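Side-chain contacts in Lmo0547 protein (Listeria monocytogenes, PDB 4R9N), which probably regulates transcription as a DNA-binding protein of the SorC family, its activity likely governed by a carbohydrate effector bound to the domain described here: residues N35-E40 with V242-D247; G60-K65 with V219-G224. All blocks are in the same frame, centred on the assembly; numbering follows the deposited sequence.

Contact 1: residues N35-E40 with V242-D247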
loop_
_atom_site.group_PDB
_atom_site.type_symbol
_atom_site.label_atom_id
_atom_site.label_comp_id
_atom_site.label_asym_id
_atom_site.label_seq_id
_atom_site.Cartn_x
_atom_site.Cartn_y
_atom_site.Cartn_z
ATOM N N ASN A 35 2.639 -15.004 -4.713
ATOM C CA ASN A 35 1.446 -15.293 -5.511
ATOM C C ASN A 35 0.272 -15.909 -4.702
ATOM O O ASN A 35 -0.886 -15.572 -4.902
ATOM C CB ASN A 35 1.760 -16.199 -6.709
ATOM C CG ASN A 35 2.677 -15.512 -7.710
ATOM O OD1 ASN A 35 2.479 -14.343 -8.024
ATOM N ND2 ASN A 35 3.719 -16.191 -8.143
ATOM N N PHE A 36 0.615 -16.807 -3.789
ATOM C CA PHE A 36 -0.342 -17.425 -2.941
ATOM C C PHE A 36 -0.939 -16.378 -1.974
ATOM O O PHE A 36 -2.170 -16.350 -1.783
ATOM C CB PHE A 36 0.380 -18.547 -2.155
ATOM C CG PHE A 36 -0.506 -19.295 -1.231
ATOM C CD1 PHE A 36 -1.638 -19.911 -1.690
ATOM C CD2 PHE A 36 -0.233 -19.342 0.110
ATOM C CE1 PHE A 36 -2.466 -20.594 -0.821
ATOM C CE2 PHE A 36 -1.064 -20.059 0.973
ATOM C CZ PHE A 36 -2.180 -20.655 0.506
ATOM N N LEU A 37 -0.089 -15.522 -1.408
ATOM C CA LEU A 37 -0.553 -14.390 -0.546
ATOM C C LEU A 37 -1.526 -13.511 -1.303
ATOM O O LEU A 37 -2.584 -13.168 -0.769
ATOM C CB LEU A 37 0.619 -13.598 -0.043
ATOM C CG LEU A 37 0.362 -12.398 0.828
ATOM C CD1 LEU A 37 -0.320 -12.773 2.124
ATOM C CD2 LEU A 37 1.722 -11.782 1.150
ATOM N N ALA A 38 -1.217 -13.199 -2.560
ATOM C CA ALA A 38 -2.142 -12.403 -3.374
ATOM C C ALA A 38 -3.491 -13.053 -3.579
ATOM O O ALA A 38 -4.553 -12.377 -3.504
ATOM C CB ALA A 38 -1.509 -12.008 -4.698
ATOM N N LYS A 39 -3.466 -14.312 -3.884
ATOM C CA LYS A 39 -4.663 -15.074 -4.124
ATOM C C LYS A 39 -5.543 -15.145 -2.888
ATOM O O LYS A 39 -6.790 -14.921 -2.928
ATOM C CB LYS A 39 -4.258 -16.486 -4.508
ATOM C CG LYS A 39 -5.403 -17.335 -4.947
ATOM C CD LYS A 39 -4.903 -18.644 -5.545
ATOM C CE LYS A 39 -5.933 -19.202 -6.512
ATOM N NZ LYS A 39 -5.761 -18.480 -7.809
ATOM N N GLU A 40 -4.902 -15.400 -1.757
ATOM C CA GLU A 40 -5.672 -15.485 -0.499
ATOM C C GLU A 40 -6.124 -14.137 0.014
ATOM O O GLU A 40 -7.254 -14.053 0.595
ATOM C CB GLU A 40 -4.895 -16.258 0.542
ATOM C CG GLU A 40 -4.754 -17.714 0.071
ATOM C CD GLU A 40 -6.107 -18.436 -0.118
ATOM O OE1 GLU A 40 -7.031 -18.194 0.668
ATOM O OE2 GLU A 40 -6.258 -19.214 -1.094
ATOM N N VAL A 242 -4.972 -3.737 9.398
ATOM C CA VAL A 242 -5.173 -5.110 9.026
ATOM C C VAL A 242 -3.937 -5.470 8.189
ATOM O O VAL A 242 -3.526 -4.721 7.225
ATOM C CB VAL A 242 -6.449 -5.265 8.139
ATOM C CG1 VAL A 242 -6.560 -6.679 7.585
ATOM C CG2 VAL A 242 -7.731 -4.833 8.894
ATOM N N ILE A 243 -3.326 -6.562 8.527
ATOM C CA ILE A 243 -2.231 -7.090 7.711
ATOM C C ILE A 243 -2.552 -8.425 7.154
ATOM O O ILE A 243 -3.246 -9.266 7.820
ATOM C CB ILE A 243 -0.897 -7.221 8.471
ATOM C CG1 ILE A 243 -0.998 -8.058 9.736
ATOM C CG2 ILE A 243 -0.322 -5.857 8.785
ATOM C CD1 ILE A 243 0.392 -8.378 10.253
ATOM N N VAL A 244 -2.098 -8.655 5.930
ATOM C CA VAL A 244 -2.185 -9.936 5.271
ATOM C C VAL A 244 -0.743 -10.298 4.971
ATOM O O VAL A 244 -0.057 -9.594 4.195
ATOM C CB VAL A 244 -3.006 -9.908 3.957
ATOM C CG1 VAL A 244 -3.184 -11.306 3.450
ATOM C CG2 VAL A 244 -4.385 -9.297 4.222
ATOM N N ILE A 245 -0.268 -11.342 5.649
ATOM C CA ILE A 245 1.099 -11.818 5.522
ATOM C C ILE A 245 1.195 -13.320 5.640
ATOM O O ILE A 245 0.236 -13.985 6.047
ATOM C CB ILE A 245 2.077 -11.189 6.533
ATOM C CG1 ILE A 245 1.681 -11.538 7.954
ATOM C CG2 ILE A 245 2.204 -9.667 6.312
ATOM C CD1 ILE A 245 2.759 -11.091 8.956
ATOM N N THR A 246 2.363 -13.833 5.298
ATOM C CA THR A 246 2.630 -15.243 5.329
ATOM C C THR A 246 2.971 -15.646 6.754
ATOM O O THR A 246 3.340 -14.827 7.588
ATOM C CB THR A 246 3.821 -15.664 4.443
ATOM O OG1 THR A 246 5.005 -15.014 4.851
ATOM C CG2 THR A 246 3.560 -15.427 2.971
ATOM N N ASP A 247 2.878 -16.914 7.031
ATOM C CA ASP A 247 3.293 -17.387 8.374
ATOM C C ASP A 247 4.783 -17.267 8.610
ATOM O O ASP A 247 5.224 -17.032 9.749
ATOM C CB ASP A 247 2.786 -18.828 8.653
ATOM C CG ASP A 247 3.170 -19.802 7.601
ATOM O OD1 ASP A 247 3.888 -19.431 6.618
ATOM O OD2 ASP A 247 2.730 -20.992 7.772
#
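Leu37 reaches from the helix onto the strand backbone beside Val244, and its CD1 does nearly all the touching. Leu37 CD1 meets Val244 CG1 at 3.5 Å, tighter than usual for two carbons, and lies 3.8 Å from Ile245 N, so the leucine covers main chain too. Its chi1 of 179° carries CG away from the backbone N, and from there CD1 reaches the strand, bridging axes 8.7 Å apart; beta-branched Val244 suits a strand and turns its CG1 into the helix face. The packing slackens toward Thr246, whose CG2 stays 4.5 Å from Leu37 CD2. Threonine suits this place: its OG1 caps the following helix at Met249 N while its methyl lies at the looser end of the leucine contact. On the far side of the helix, Lys39 is exposed and forms a salt bridge with Glu69. Phe36 and Glu40 are partly exposed, and Glu40 CG lies 3.8 Å above the Phe36 ring plane, toward its rim. Ile21 and Leu221 of the adjoining strands also touch Val244. A helix running at 144° to a strand of a parallel sheet, with aliphatic side chains between them, is characteristic of a Rossmann-like alpha/beta fold.

Contact 2: residues G60-K65 with V219-G224; sequences GKTIRK and VALANG
Thr62 and Leu221 meet obliquely, the threonine methyl pressing most closely on the base of the leucine, its CB. Thr62 CG2 lies 3.8 Å from Leu221 CB and 4.1 Å from Leu221 O, so it covers the start of the side chain and the neighbouring carbonyl together. The two groups on the threonine CB divide the work: CG2 stands anti to the backbone N (chi1 of OG1 -59°) and takes the apolar contact, leaving OG1 beside that N to meet a water. This water is 2.6 Å from Thr62 OG1 and accepts a hydrogen bond from Asn223 N at 3.0 Å. It thus links the first turn of the helix to the main chain of Asn223. Threonine suits this helix position because a single CB carries both a methyl for the leucine and a hydroxyl for the water.

Leucine at position 221 extends the apolar surface further. Leu221 CD2 lies 4.5 Å from Ile63 CG1, a looser approach, while Ile63 also packs on Ile99 of helix 96-107. In this parallel alpha/beta sheet of Rossmann-like topology, the contact joins helix 61-69 to strand 217-221 near the strand's C-terminal end, the edge where ligand sites commonly lie in such folds.

Glycine suits the N-cap position: Gly60 has a positive phi angle (115°), and its backbone angles would crowd a CB against the preceding carbonyl oxygen. The helix begins with Arg64 N bonded to Gly60 O at 2.9 Å. Arg64 turns to Asp102 in a salt bridge, its long chain suited to reaching helix 96-107, whereas Leu34 of helix 30-49 touches both Thr62 and Asn223.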
loop_
_atom_site.group_PDB
_atom_site.type_symbol
_atom_site.label_atom_id
_atom_site.label_comp_id
_atom_site.label_asym_id
_atom_site.label_seq_id
_atom_site.Cartn_x
_atom_site.Cartn_y
_atom_site.Cartn_z
ATOM N N GLY A 60 1.936 -0.836 -7.069
ATOM C CA GLY A 60 3.069 -1.748 -6.878
ATOM C C GLY A 60 2.837 -3.172 -7.252
ATOM O O GLY A 60 1.745 -3.572 -7.557
ATOM N N LYS A 61 3.909 -3.964 -7.217
ATOM C CA LYS A 61 3.814 -5.327 -7.653
ATOM C C LYS A 61 2.871 -6.164 -6.826
ATOM O O LYS A 61 2.166 -6.990 -7.384
ATOM C CB LYS A 61 5.197 -6.025 -7.697
ATOM C CG LYS A 61 6.117 -5.463 -8.765
ATOM C CD LYS A 61 7.535 -6.061 -8.699
ATOM C CE LYS A 61 8.292 -5.622 -9.926
ATOM N NZ LYS A 61 9.665 -6.167 -9.966
ATOM N N THR A 62 2.886 -6.011 -5.504
ATOM C CA THR A 62 2.045 -6.821 -4.668
ATOM C C THR A 62 0.526 -6.523 -4.869
ATOM O O THR A 62 -0.335 -7.415 -5.023
ATOM C CB THR A 62 2.446 -6.638 -3.181
ATOM O OG1 THR A 62 3.831 -7.006 -2.976
ATOM C CG2 THR A 62 1.643 -7.492 -2.364
ATOM N N ILE A 63 0.203 -5.264 -4.903
ATOM C CA ILE A 63 -1.178 -4.858 -5.217
ATOM C C ILE A 63 -1.601 -5.266 -6.658
ATOM O O ILE A 63 -2.748 -5.618 -6.866
ATOM C CB ILE A 63 -1.333 -3.369 -4.963
ATOM C CG1 ILE A 63 -1.215 -3.151 -3.429
ATOM C CG2 ILE A 63 -2.713 -2.871 -5.389
ATOM C CD1 ILE A 63 -0.999 -1.745 -3.125
ATOM N N ARG A 64 -0.682 -5.175 -7.623
ATOM C CA ARG A 64 -0.977 -5.659 -8.986
ATOM C C ARG A 64 -1.390 -7.158 -8.969
ATOM O O ARG A 64 -2.395 -7.557 -9.555
ATOM C CB ARG A 64 0.181 -5.373 -9.897
ATOM C CG ARG A 64 -0.001 -5.957 -11.280
ATOM C CD ARG A 64 -0.918 -5.020 -12.052
ATOM N NE ARG A 64 -2.234 -5.534 -12.105
ATOM C CZ ARG A 64 -3.255 -4.961 -12.710
ATOM N NH1 ARG A 64 -4.389 -5.645 -12.729
ATOM N NH2 ARG A 64 -3.158 -3.745 -13.256
ATOM N N LYS A 65 -0.623 -7.985 -8.252
ATOM C CA LYS A 65 -0.978 -9.371 -8.087
ATOM C C LYS A 65 -2.357 -9.574 -7.418
ATOM O O LYS A 65 -3.176 -10.391 -7.847
ATOM C CB LYS A 65 0.153 -10.106 -7.343
ATOM C CG LYS A 65 1.382 -10.337 -8.209
ATOM C CD LYS A 65 2.582 -10.861 -7.426
ATOM C CE LYS A 65 3.814 -11.068 -8.341
ATOM N NZ LYS A 65 3.522 -12.104 -9.378
ATOM N N VAL A 219 -5.398 -1.583 5.088
ATOM C CA VAL A 219 -4.928 -2.919 4.953
ATOM C C VAL A 219 -3.595 -2.934 4.245
ATOM O O VAL A 219 -3.474 -2.299 3.188
ATOM C CB VAL A 219 -5.890 -3.716 4.075
ATOM C CG1 VAL A 219 -5.382 -5.142 3.973
ATOM C CG2 VAL A 219 -7.274 -3.659 4.668
ATOM N N ALA A 220 -2.603 -3.588 4.821
ATOM C CA ALA A 220 -1.322 -3.741 4.174
ATOM C C ALA A 220 -1.039 -5.186 3.822
ATOM O O ALA A 220 -1.320 -6.179 4.620
ATOM C CB ALA A 220 -0.229 -3.178 5.050
ATOM N N LEU A 221 -0.513 -5.331 2.621
ATOM C CA LEU A 221 -0.068 -6.614 2.073
ATOM C C LEU A 221 1.445 -6.575 1.983
ATOM O O LEU A 221 1.955 -5.676 1.329
ATOM C CB LEU A 221 -0.595 -6.716 0.641
ATOM C CG LEU A 221 -1.999 -7.189 0.317
ATOM C CD1 LEU A 221 -3.043 -6.729 1.288
ATOM C CD2 LEU A 221 -2.387 -6.811 -1.112
ATOM N N ALA A 222 2.183 -7.512 2.579
ATOM C CA ALA A 222 3.650 -7.471 2.448
ATOM C C ALA A 222 4.233 -8.864 2.388
ATOM O O ALA A 222 3.749 -9.775 3.040
ATOM C CB ALA A 222 4.283 -6.724 3.608
ATOM N N ASN A 223 5.337 -9.009 1.666
ATOM C CA ASN A 223 6.055 -10.278 1.701
ATOM C C ASN A 223 7.545 -10.051 1.586
ATOM O O ASN A 223 7.982 -9.079 0.930
ATOM C CB ASN A 223 5.609 -11.168 0.550
ATOM C CG ASN A 223 6.137 -12.601 0.672
ATOM O OD1 ASN A 223 6.045 -13.245 1.732
ATOM N ND2 ASN A 223 6.716 -13.093 -0.407
ATOM N N GLY A 224 8.322 -10.972 2.162
ATOM C CA GLY A 224 9.762 -10.963 1.984
ATOM C C GLY A 224 10.446 -10.419 3.197
ATOM O O GLY A 224 10.153 -9.334 3.703
HETATM O O HOH W 1 5.447 -7.701 -1.022
#

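Overall arrangement
The centres of contacts 1 and 2 lie 8 Å apart, and their strands, 242-246 and 217-221, are neighbours in one parallel sheet. Along the chain the order is 35-40, 60-65, 219-224, 242-247, so contact 2 falls between the two halves of contact 1. Main-chain bonding joins the strands, with Val242 O 2.8 Å from Ala220 N, while Asn35 OD1 and Lys65 NZ, 2.8 Å apart, probably form a hydrogen bond between the helices. Leu37 CD2 also packs 3.4 Å from Ala222 O. Helices from the early part of the chain thus pack on strands from its end, drawing both into one alpha/beta core of the putative sugar-binding domain.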